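Local coordinates for protein kinase (Staphylococcus aureus subsp. aureus Mu50, PDB 3PY9) that probably senses cell-wall muropeptides through the PASTA repeats of its extracellular region, the part crystallised here, and signals as a membrane Ser/Thr kinase, at residues Leu97-Asn108 against Asp130-Ile141; Tyr42-Pro52 against Ser63-Gly71. All coordinates share one frame; numbering follows the deposited sequence.

Contact 1: Leu97-Asn108 against Asp130-Ile141; sequences LKDVTIEKVYNN and DSNIKLYESLGI. With EU (europium ion), chain E.
Asp99 and Asp130 meet at a europium ion, bound by Asp99 OD2 and Asp130 OD1, each at 2.4 Å. Asn132 also belongs to this site. The Asp99 carboxylate is carried to the ion by CG lying anti to the backbone N (chi1 170°). OD2 also accepts a hydrogen bond from the backbone N of Asn132 at 2.9 Å, from above the carboxylate plane. Beyond the site, strands 100-105 and 133-138 pair in parallel, joined by alternating backbone bonds from Asp99 to Leu139. They are the first and third strands of the three-stranded sheet of a PASTA domain. Strand 115-118 pairs with the other edge of 133-138. On the face of Val100 and Leu135, Val100 CG1 sits 3.7 Å from Leu135 CG, and helix 85-93 packs over both.

Lys134 lies on the other face. Its CB is close to Thr101 OG1. CG lies 3.7 Å from Glu103 CG, and CD comes to 3.6 Å from the same Glu103 CG. CE then passes near Thr101 OG1. NZ ends 3.3 Å from Glu103 OE2 in a salt bridge, with a weak bond to Thr101 OG1. Bends at chi3 and chi4 (-79° and -73°) turn the chain back over strand 100-105. At the far end, Leu139 CD1 stands over one face of the Tyr106 ring, 4.2 Å from its centroid, as a CH-pi contact.

Glu137 OE1 is buried with no partner in the model. Lys104 NZ lies beyond salt-bridge range. Lys104 probably still eases that charge, while the metal would offset the clustered acids.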
loop_
_atom_site.group_PDB
_atom_site.type_symbol
_atom_site.label_atom_id
_atom_site.label_comp_id
_atom_site.label_asym_id
_atom_site.label_seq_id
_atom_site.Cartn_x
_atom_site.Cartn_y
_atom_site.Cartn_z
ATOM N N LEU A 97 -15.260 20.826 -12.125
ATOM C CA LEU A 97 -13.798 20.787 -11.994
ATOM C C LEU A 97 -13.144 20.178 -13.234
ATOM O O LEU A 97 -13.067 18.953 -13.370
ATOM C CB LEU A 97 -13.383 20.023 -10.732
ATOM C CG LEU A 97 -13.823 20.624 -9.390
ATOM C CD1 LEU A 97 -13.843 19.587 -8.282
ATOM C CD2 LEU A 97 -12.958 21.827 -9.024
ATOM N N LYS A 98 -12.663 21.039 -14.129
ATOM C CA LYS A 98 -12.150 20.599 -15.421
ATOM C C LYS A 98 -10.644 20.841 -15.632
ATOM O O LYS A 98 -10.060 20.309 -16.578
ATOM C CB LYS A 98 -12.976 21.228 -16.555
ATOM C CG LYS A 98 -14.492 21.043 -16.390
ATOM C CD LYS A 98 -15.298 21.504 -17.625
ATOM C CE LYS A 98 -16.776 21.771 -17.267
ATOM N NZ LYS A 98 -17.471 20.622 -16.573
ATOM N N ASP A 99 -10.020 21.629 -14.759
ATOM C CA ASP A 99 -8.579 21.901 -14.839
ATOM C C ASP A 99 -7.798 20.804 -14.095
ATOM O O ASP A 99 -7.347 20.999 -12.963
ATOM C CB ASP A 99 -8.266 23.306 -14.281
ATOM C CG ASP A 99 -6.766 23.567 -14.096
ATOM O OD1 ASP A 99 -5.935 22.865 -14.723
ATOM O OD2 ASP A 99 -6.404 24.481 -13.319
ATOM N N VAL A 100 -7.665 19.643 -14.728
ATOM C CA VAL A 100 -7.063 18.487 -14.064
ATOM C C VAL A 100 -5.899 17.959 -14.868
ATOM O O VAL A 100 -6.035 17.636 -16.044
ATOM C CB VAL A 100 -8.090 17.360 -13.793
ATOM C CG1 VAL A 100 -7.461 16.244 -12.979
ATOM C CG2 VAL A 100 -9.310 17.914 -13.053
ATOM N N THR A 101 -4.739 17.902 -14.230
ATOM C CA THR A 101 -3.558 17.336 -14.855
ATOM C C THR A 101 -3.271 15.942 -14.261
ATOM O O THR A 101 -3.380 15.750 -13.064
ATOM C CB THR A 101 -2.354 18.290 -14.734
ATOM O OG1 THR A 101 -2.247 18.744 -13.386
ATOM C CG2 THR A 101 -2.552 19.525 -15.621
ATOM N N ILE A 102 -2.957 14.977 -15.124
ATOM C CA ILE A 102 -2.542 13.635 -14.706
ATOM C C ILE A 102 -1.022 13.465 -14.713
ATOM O O ILE A 102 -0.328 13.928 -15.614
ATOM C CB ILE A 102 -3.141 12.523 -15.595
ATOM C CG1 ILE A 102 -4.630 12.775 -15.878
ATOM C CG2 ILE A 102 -2.860 11.102 -14.984
ATOM C CD1 ILE A 102 -5.570 12.493 -14.702
ATOM N N GLU A 103 -0.538 12.772 -13.687
ATOM C CA GLU A 103 0.860 12.367 -13.522
ATOM C C GLU A 103 0.871 10.877 -13.249
ATOM O O GLU A 103 0.171 10.401 -12.348
ATOM C CB GLU A 103 1.436 13.036 -12.283
ATOM C CG GLU A 103 1.430 14.522 -12.320
ATOM C CD GLU A 103 2.821 15.052 -12.452
ATOM O OE1 GLU A 103 3.703 14.454 -11.780
ATOM O OE2 GLU A 103 3.028 16.039 -13.216
ATOM N N LYS A 104 1.662 10.143 -14.016
ATOM C CA LYS A 104 1.760 8.703 -13.842
ATOM C C LYS A 104 2.945 8.355 -12.953
ATOM O O LYS A 104 4.060 8.839 -13.168
ATOM C CB LYS A 104 1.858 8.002 -15.194
ATOM C CG LYS A 104 0.622 8.210 -16.067
ATOM C CD LYS A 104 0.773 7.589 -17.447
ATOM C CE LYS A 104 -0.607 7.366 -18.082
ATOM N NZ LYS A 104 -0.549 6.798 -19.464
ATOM N N VAL A 105 2.695 7.532 -11.941
ATOM C CA VAL A 105 3.736 7.133 -11.013
ATOM C C VAL A 105 3.519 5.671 -10.696
ATOM O O VAL A 105 2.405 5.172 -10.764
ATOM C CB VAL A 105 3.687 7.959 -9.666
ATOM C CG1 VAL A 105 4.120 9.419 -9.877
ATOM C CG2 VAL A 105 2.316 7.895 -9.021
ATOM N N TYR A 106 4.583 4.992 -10.322
ATOM C CA TYR A 106 4.432 3.672 -9.768
ATOM C C TYR A 106 3.871 3.794 -8.371
ATOM O O TYR A 106 4.169 4.737 -7.644
ATOM C CB TYR A 106 5.771 2.947 -9.750
ATOM C CG TYR A 106 6.342 2.702 -11.121
ATOM C CD1 TYR A 106 5.818 1.718 -11.935
ATOM C CD2 TYR A 106 7.416 3.458 -11.595
ATOM C CE1 TYR A 106 6.344 1.469 -13.196
ATOM C CE2 TYR A 106 7.949 3.217 -12.866
ATOM C CZ TYR A 106 7.399 2.208 -13.645
ATOM O OH TYR A 106 7.895 1.946 -14.895
ATOM N N ASN A 107 3.061 2.819 -7.996
ATOM C CA ASN A 107 2.389 2.869 -6.705
ATOM C C ASN A 107 2.008 1.467 -6.233
ATOM O O ASN A 107 1.788 0.591 -7.073
ATOM C CB ASN A 107 1.167 3.756 -6.825
ATOM C CG ASN A 107 0.395 3.840 -5.550
ATOM O OD1 ASN A 107 -0.692 3.266 -5.423
ATOM N ND2 ASN A 107 0.941 4.561 -4.590
ATOM N N ASN A 108 1.939 1.254 -4.909
ATOM C CA ASN A 108 1.637 -0.090 -4.347
ATOM C C ASN A 108 0.289 -0.252 -3.652
ATOM O O ASN A 108 -0.009 -1.326 -3.099
ATOM C CB ASN A 108 2.763 -0.605 -3.432
ATOM C CG ASN A 108 2.935 0.221 -2.163
ATOM O OD1 ASN A 108 2.332 1.294 -2.006
ATOM N ND2 ASN A 108 3.787 -0.274 -1.249
ATOM N N ASP A 130 -9.353 27.751 -12.367
ATOM C CA ASP A 130 -7.884 27.653 -12.144
ATOM C C ASP A 130 -7.552 26.856 -10.880
ATOM O O ASP A 130 -6.657 27.224 -10.110
ATOM C CB ASP A 130 -7.196 29.038 -12.162
ATOM C CG ASP A 130 -5.667 28.956 -12.392
ATOM O OD1 ASP A 130 -5.198 28.120 -13.193
ATOM O OD2 ASP A 130 -4.928 29.755 -11.777
ATOM N N SER A 131 -8.275 25.752 -10.693
ATOM C CA SER A 131 -8.185 24.927 -9.476
ATOM C C SER A 131 -6.870 24.143 -9.359
ATOM O O SER A 131 -6.496 23.694 -8.261
ATOM C CB SER A 131 -9.391 23.971 -9.371
ATOM O OG SER A 131 -9.743 23.406 -10.632
ATOM N N ASN A 132 -6.182 23.993 -10.491
ATOM C CA ASN A 132 -4.930 23.238 -10.585
ATOM C C ASN A 132 -4.995 21.912 -9.827
ATOM O O ASN A 132 -4.192 21.678 -8.925
ATOM C CB ASN A 132 -3.723 24.063 -10.082
ATOM C CG ASN A 132 -3.709 25.490 -10.612
ATOM O OD1 ASN A 132 -3.702 25.727 -11.825
ATOM N ND2 ASN A 132 -3.672 26.450 -9.696
ATOM N N ILE A 133 -5.962 21.057 -10.160
ATOM C CA ILE A 133 -5.977 19.718 -9.563
ATOM C C ILE A 133 -4.927 18.876 -10.280
ATOM O O ILE A 133 -4.786 18.945 -11.509
ATOM C CB ILE A 133 -7.326 18.956 -9.679
ATOM C CG1 ILE A 133 -8.556 19.858 -9.451
ATOM C CG2 ILE A 133 -7.314 17.738 -8.755
ATOM C CD1 ILE A 133 -8.943 20.080 -8.032
ATOM N N LYS A 134 -4.178 18.105 -9.494
ATOM C CA LYS A 134 -3.292 17.097 -10.031
ATOM C C LYS A 134 -3.704 15.734 -9.496
ATOM O O LYS A 134 -3.931 15.561 -8.294
ATOM C CB LYS A 134 -1.861 17.434 -9.658
ATOM C CG LYS A 134 -0.813 16.746 -10.485
ATOM C CD LYS A 134 0.545 17.387 -10.242
ATOM C CE LYS A 134 0.713 18.695 -11.022
ATOM N NZ LYS A 134 0.899 18.431 -12.497
ATOM N N LEU A 135 -3.841 14.777 -10.403
ATOM C CA LEU A 135 -4.183 13.431 -10.037
ATOM C C LEU A 135 -3.005 12.538 -10.372
ATOM O O LEU A 135 -2.360 12.703 -11.429
ATOM C CB LEU A 135 -5.440 12.948 -10.785
ATOM C CG LEU A 135 -6.794 13.629 -10.490
ATOM C CD1 LEU A 135 -7.917 12.849 -11.129
ATOM C CD2 LEU A 135 -7.105 13.828 -8.989
ATOM N N TYR A 136 -2.734 11.598 -9.473
ATOM C CA TYR A 136 -1.598 10.721 -9.617
ATOM C C TYR A 136 -2.134 9.352 -9.957
ATOM O O TYR A 136 -2.752 8.686 -9.120
ATOM C CB TYR A 136 -0.770 10.699 -8.333
ATOM C CG TYR A 136 -0.096 12.024 -8.021
ATOM C CD1 TYR A 136 1.214 12.263 -8.411
ATOM C CD2 TYR A 136 -0.777 13.041 -7.347
ATOM C CE1 TYR A 136 1.833 13.466 -8.125
ATOM C CE2 TYR A 136 -0.159 14.248 -7.058
ATOM C CZ TYR A 136 1.146 14.449 -7.452
ATOM O OH TYR A 136 1.787 15.640 -7.174
ATOM N N GLU A 137 -1.915 8.955 -11.204
ATOM C CA GLU A 137 -2.456 7.712 -11.717
ATOM C C GLU A 137 -1.423 6.631 -11.521
ATOM O O GLU A 137 -0.281 6.824 -11.904
ATOM C CB GLU A 137 -2.745 7.860 -13.209
ATOM C CG GLU A 137 -3.404 6.664 -13.845
ATOM C CD GLU A 137 -3.478 6.778 -15.347
ATOM O OE1 GLU A 137 -3.140 7.845 -15.884
ATOM O OE2 GLU A 137 -3.864 5.795 -16.004
ATOM N N SER A 138 -1.827 5.493 -10.957
ATOM C CA SER A 138 -0.901 4.384 -10.719
ATOM C C SER A 138 -0.449 3.702 -12.017
ATOM O O SER A 138 -1.252 3.435 -12.898
ATOM C CB SER A 138 -1.544 3.334 -9.803
ATOM O OG SER A 138 -0.660 2.231 -9.620
ATOM N N LEU A 139 0.834 3.408 -12.114
ATOM C CA LEU A 139 1.330 2.534 -13.171
ATOM C C LEU A 139 1.486 1.110 -12.642
ATOM O O LEU A 139 2.146 0.294 -13.271
ATOM C CB LEU A 139 2.678 3.033 -13.714
ATOM C CG LEU A 139 2.751 4.353 -14.487
ATOM C CD1 LEU A 139 4.174 4.793 -14.659
ATOM C CD2 LEU A 139 2.065 4.230 -15.846
ATOM N N GLY A 140 0.877 0.830 -11.487
ATOM C CA GLY A 140 1.134 -0.412 -10.745
ATOM C C GLY A 140 2.501 -0.365 -10.094
ATOM O O GLY A 140 3.197 0.660 -10.165
ATOM N N ILE A 141 2.904 -1.470 -9.453
ATOM C CA ILE A 141 4.228 -1.545 -8.851
ATOM C C ILE A 141 5.292 -1.672 -9.941
ATOM O O ILE A 141 5.063 -2.319 -10.961
ATOM C CB ILE A 141 4.344 -2.712 -7.842
ATOM C CG1 ILE A 141 3.422 -2.445 -6.639
ATOM C CG2 ILE A 141 5.773 -2.860 -7.381
ATOM C CD1 ILE A 141 3.258 -3.616 -5.663
HETATM EU EU EU E . -4.740 25.977 -14.231
HETATM O O HOH W 1 -11.984 23.630 -13.237
HETATM O O HOH W 2 -4.012 21.193 -13.044
#

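Contact 2: Tyr42-Pro52 against Ser63-Gly71; sequences YPENEIIKTTP and SVDVVISKG. With EU (europium ion), chain C.
Strands 47-51 and 63-69 run antiparallel at 156° with axes 4.4 Å apart, and Thr51 and Asp65 form a hydrogen-bonded pair. This is the beta hairpin of a PASTA domain, with 63-69 as the central strand of its three-stranded sheet and strand 30-37 on the other edge. A beta bulge breaks the register. Ile48 is the extra residue, so Ile48 and Lys49 together face Val67. Val67 O accepts from Ile48 N at 2.7 Å, and Val67 N donates to Lys49 O at 3.1 Å.

The bulge turns Ile48 toward the central strand. Its CD1 lies 3.4 Å from Ser69 CA, alongside the backbone. Thr50 and Val66 share the face covered by helix 17-26, where Val66 meets Phe24. Thr50 CG2 touches Val66 CG1, and Thr50 CB touches Val64 CG1. Thr50 OG1 donates to Pro52 O within its own segment, across the cis peptide bond that precedes Pro52.

Ser69 ties down the loop before strand 47-51. With OG anti to the backbone N (chi1 177°), the hydroxyl donates to Tyr42 O at 2.6 Å, from above that carbonyl's plane. The same OG accepts a hydrogen bond from Gly71 N, which makes an ST turn. One oxygen thus links the 42-44 loop to the turn at Gly71. Ser69 O accepts a hydrogen bond from Asn45 N at 2.8 Å. Next to it, the extended side chain of Glu44 passes Ser69 O with its CG and ends at a europium ion, with OE1 at 2.5 Å and OE2 at 2.6 Å.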
loop_
_atom_site.group_PDB
_atom_site.type_symbol
_atom_site.label_atom_id
_atom_site.label_comp_id
_atom_site.label_asym_id
_atom_site.label_seq_id
_atom_site.Cartn_x
_atom_site.Cartn_y
_atom_site.Cartn_z
ATOM N N TYR A 42 -12.260 39.548 -8.847
ATOM C CA TYR A 42 -12.379 40.533 -7.758
ATOM C C TYR A 42 -12.585 39.909 -6.367
ATOM O O TYR A 42 -13.468 39.065 -6.181
ATOM C CB TYR A 42 -13.508 41.545 -8.035
ATOM C CG TYR A 42 -13.326 42.382 -9.286
ATOM C CD1 TYR A 42 -12.736 43.647 -9.226
ATOM C CD2 TYR A 42 -13.758 41.916 -10.523
ATOM C CE1 TYR A 42 -12.568 44.418 -10.373
ATOM C CE2 TYR A 42 -13.597 42.678 -11.673
ATOM C CZ TYR A 42 -13.002 43.919 -11.592
ATOM O OH TYR A 42 -12.854 44.653 -12.735
ATOM N N PRO A 43 -11.775 40.340 -5.380
ATOM C CA PRO A 43 -11.901 39.900 -3.997
ATOM C C PRO A 43 -13.312 40.167 -3.475
ATOM O O PRO A 43 -13.908 41.201 -3.816
ATOM C CB PRO A 43 -10.913 40.800 -3.251
ATOM C CG PRO A 43 -9.960 41.247 -4.269
ATOM C CD PRO A 43 -10.669 41.297 -5.559
ATOM N N GLU A 44 -13.888 39.243 -2.598
ATOM C CA GLU A 44 -15.253 39.390 -2.073
ATOM C C GLU A 44 -15.536 40.786 -1.462
ATOM O O GLU A 44 -14.781 41.306 -0.660
ATOM C CB GLU A 44 -15.548 38.326 -1.018
ATOM C CG GLU A 44 -16.977 38.397 -0.460
ATOM C CD GLU A 44 -17.296 37.299 0.528
ATOM O OE1 GLU A 44 -16.416 36.447 0.798
ATOM O OE2 GLU A 44 -18.439 37.277 1.035
ATOM N N ASN A 45 -16.656 41.350 -1.920
ATOM C CA ASN A 45 -17.265 42.651 -1.533
ATOM C C ASN A 45 -16.587 43.889 -2.080
ATOM O O ASN A 45 -16.361 44.915 -1.409
ATOM C CB ASN A 45 -17.379 42.646 -0.031
ATOM C CG ASN A 45 -17.702 41.219 0.368
ATOM O OD1 ASN A 45 -18.876 40.845 0.437
ATOM N ND2 ASN A 45 -16.676 40.416 0.640
ATOM N N GLU A 46 -16.277 43.723 -3.342
ATOM C CA GLU A 46 -15.700 44.691 -4.227
ATOM C C GLU A 46 -16.745 44.739 -5.339
ATOM O O GLU A 46 -17.327 43.712 -5.693
ATOM C CB GLU A 46 -14.329 44.272 -4.825
ATOM C CG GLU A 46 -13.145 44.360 -3.885
ATOM C CD GLU A 46 -11.792 44.633 -4.572
ATOM O OE1 GLU A 46 -11.554 44.150 -5.699
ATOM O OE2 GLU A 46 -10.972 45.344 -3.944
ATOM N N ILE A 47 -17.008 45.927 -5.912
ATOM C CA ILE A 47 -17.898 46.088 -7.077
ATOM C C ILE A 47 -17.323 45.383 -8.318
ATOM O O ILE A 47 -16.183 45.611 -8.695
ATOM C CB ILE A 47 -18.131 47.589 -7.459
ATOM C CG1 ILE A 47 -18.605 48.470 -6.273
ATOM C CG2 ILE A 47 -19.056 47.725 -8.663
ATOM C CD1 ILE A 47 -19.689 47.934 -5.465
ATOM N N ILE A 48 -18.155 44.573 -8.961
ATOM C CA ILE A 48 -17.819 43.757 -10.127
ATOM C C ILE A 48 -18.218 44.468 -11.415
ATOM O O ILE A 48 -17.515 44.403 -12.422
ATOM C CB ILE A 48 -18.639 42.440 -10.027
ATOM C CG1 ILE A 48 -17.996 41.464 -9.051
ATOM C CG2 ILE A 48 -18.872 41.770 -11.371
ATOM C CD1 ILE A 48 -18.812 40.188 -8.956
ATOM N N LYS A 49 -19.362 45.156 -11.362
ATOM C CA LYS A 49 -20.088 45.623 -12.540
ATOM C C LYS A 49 -21.018 46.726 -12.066
ATOM O O LYS A 49 -21.463 46.696 -10.912
ATOM C CB LYS A 49 -20.941 44.467 -13.080
ATOM C CG LYS A 49 -21.485 44.610 -14.511
ATOM C CD LYS A 49 -20.531 44.042 -15.601
ATOM C CE LYS A 49 -19.309 44.953 -15.883
ATOM N NZ LYS A 49 -18.513 44.566 -17.101
ATOM N N THR A 50 -21.331 47.688 -12.939
ATOM C CA THR A 50 -22.422 48.622 -12.647
ATOM C C THR A 50 -23.393 48.740 -13.815
ATOM O O THR A 50 -23.049 48.427 -14.942
ATOM C CB THR A 50 -21.945 50.039 -12.198
ATOM O OG1 THR A 50 -21.269 50.704 -13.271
ATOM C CG2 THR A 50 -21.045 49.970 -10.936
ATOM N N THR A 51 -24.619 49.149 -13.509
ATOM C CA THR A 51 -25.595 49.534 -14.514
ATOM C C THR A 51 -26.199 50.875 -14.132
ATOM O O THR A 51 -26.839 50.977 -13.082
ATOM C CB THR A 51 -26.717 48.489 -14.689
ATOM O OG1 THR A 51 -26.121 47.210 -14.926
ATOM C CG2 THR A 51 -27.580 48.849 -15.884
ATOM N N PRO A 52 -26.003 51.906 -14.985
ATOM C CA PRO A 52 -25.201 51.914 -16.227
ATOM C C PRO A 52 -23.719 51.603 -15.981
ATOM O O PRO A 52 -23.234 51.776 -14.848
ATOM C CB PRO A 52 -25.336 53.367 -16.720
ATOM C CG PRO A 52 -26.573 53.846 -16.117
ATOM C CD PRO A 52 -26.655 53.207 -14.761
ATOM N N SER A 63 -30.456 56.405 -10.467
ATOM C CA SER A 63 -29.732 55.440 -9.614
ATOM C C SER A 63 -28.687 54.683 -10.407
ATOM O O SER A 63 -28.725 54.687 -11.622
ATOM C CB SER A 63 -30.675 54.403 -8.995
ATOM O OG SER A 63 -31.806 54.999 -8.395
ATOM N N VAL A 64 -27.779 53.988 -9.711
ATOM C CA VAL A 64 -26.830 53.114 -10.379
ATOM C C VAL A 64 -26.777 51.803 -9.625
ATOM O O VAL A 64 -26.318 51.749 -8.481
ATOM C CB VAL A 64 -25.385 53.739 -10.517
ATOM C CG1 VAL A 64 -24.434 52.730 -11.186
ATOM C CG2 VAL A 64 -25.398 55.043 -11.335
ATOM N N ASP A 65 -27.245 50.746 -10.279
ATOM C CA ASP A 65 -27.204 49.398 -9.707
ATOM C C ASP A 65 -25.783 48.882 -9.634
ATOM O O ASP A 65 -24.972 49.191 -10.494
ATOM C CB ASP A 65 -28.060 48.432 -10.535
ATOM C CG ASP A 65 -29.523 48.803 -10.524
ATOM O OD1 ASP A 65 -29.951 49.607 -9.642
ATOM O OD2 ASP A 65 -30.247 48.271 -11.392
ATOM N N VAL A 66 -25.488 48.080 -8.613
ATOM C CA VAL A 66 -24.137 47.521 -8.451
ATOM C C VAL A 66 -24.181 46.026 -8.212
ATOM O O VAL A 66 -25.089 45.524 -7.555
ATOM C CB VAL A 66 -23.354 48.212 -7.305
ATOM C CG1 VAL A 66 -23.205 49.742 -7.586
ATOM C CG2 VAL A 66 -24.036 47.974 -5.960
ATOM N N VAL A 67 -23.224 45.315 -8.800
ATOM C CA VAL A 67 -23.030 43.892 -8.535
ATOM C C VAL A 67 -21.746 43.768 -7.731
ATOM O O VAL A 67 -20.744 44.373 -8.089
ATOM C CB VAL A 67 -22.908 43.076 -9.829
ATOM C CG1 VAL A 67 -22.859 41.593 -9.512
ATOM C CG2 VAL A 67 -24.082 43.383 -10.807
ATOM N N ILE A 68 -21.804 42.989 -6.648
ATOM C CA ILE A 68 -20.715 42.785 -5.676
ATOM C C ILE A 68 -20.132 41.359 -5.779
ATOM O O ILE A 68 -20.876 40.391 -6.016
ATOM C CB ILE A 68 -21.240 42.986 -4.219
ATOM C CG1 ILE A 68 -22.017 44.296 -4.085
ATOM C CG2 ILE A 68 -20.108 42.978 -3.195
ATOM C CD1 ILE A 68 -21.259 45.530 -4.513
ATOM N N SER A 69 -18.809 41.234 -5.616
ATOM C CA SER A 69 -18.157 39.919 -5.603
ATOM C C SER A 69 -18.478 39.122 -4.346
ATOM O O SER A 69 -18.379 39.643 -3.227
ATOM C CB SER A 69 -16.632 40.027 -5.759
ATOM O OG SER A 69 -16.035 38.730 -5.661
ATOM N N LYS A 70 -18.878 37.864 -4.557
ATOM C CA LYS A 70 -19.003 36.868 -3.491
ATOM C C LYS A 70 -17.739 36.003 -3.465
ATOM O O LYS A 70 -17.724 34.912 -2.883
ATOM C CB LYS A 70 -20.175 35.936 -3.786
ATOM C CG LYS A 70 -21.557 36.541 -3.753
ATOM C CD LYS A 70 -22.524 35.670 -4.568
ATOM C CE LYS A 70 -22.906 34.406 -3.854
ATOM N NZ LYS A 70 -23.957 33.715 -4.649
ATOM N N GLY A 71 -16.683 36.474 -4.119
ATOM C CA GLY A 71 -15.446 35.714 -4.196
ATOM C C GLY A 71 -15.622 34.524 -5.119
ATOM O O GLY A 71 -16.695 34.346 -5.707
HETATM EU EU EU C . -18.054 34.867 1.865
#

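How the contacts relate
Contact 2 lies in the first PASTA domain and contact 1 in the second, so they follow one another along the chain. Their centres are 37 Å apart and their nearest atoms about 12 Å apart, without touching. The two domains share strand order 1-3-2. Contact 1 is the parallel pairing of strands one and three; contact 2 is the antiparallel pairing of strands two and three. In both, a serine late in the third strand makes an ST turn: Ser138, whose OG also bonds Ala110 O, and Ser69, whose OG also bonds Tyr42 O. Each contact binds its own europium ion, and the two ions lie 22.7 Å apart. The kinase active site is not part of this extracellular fragment.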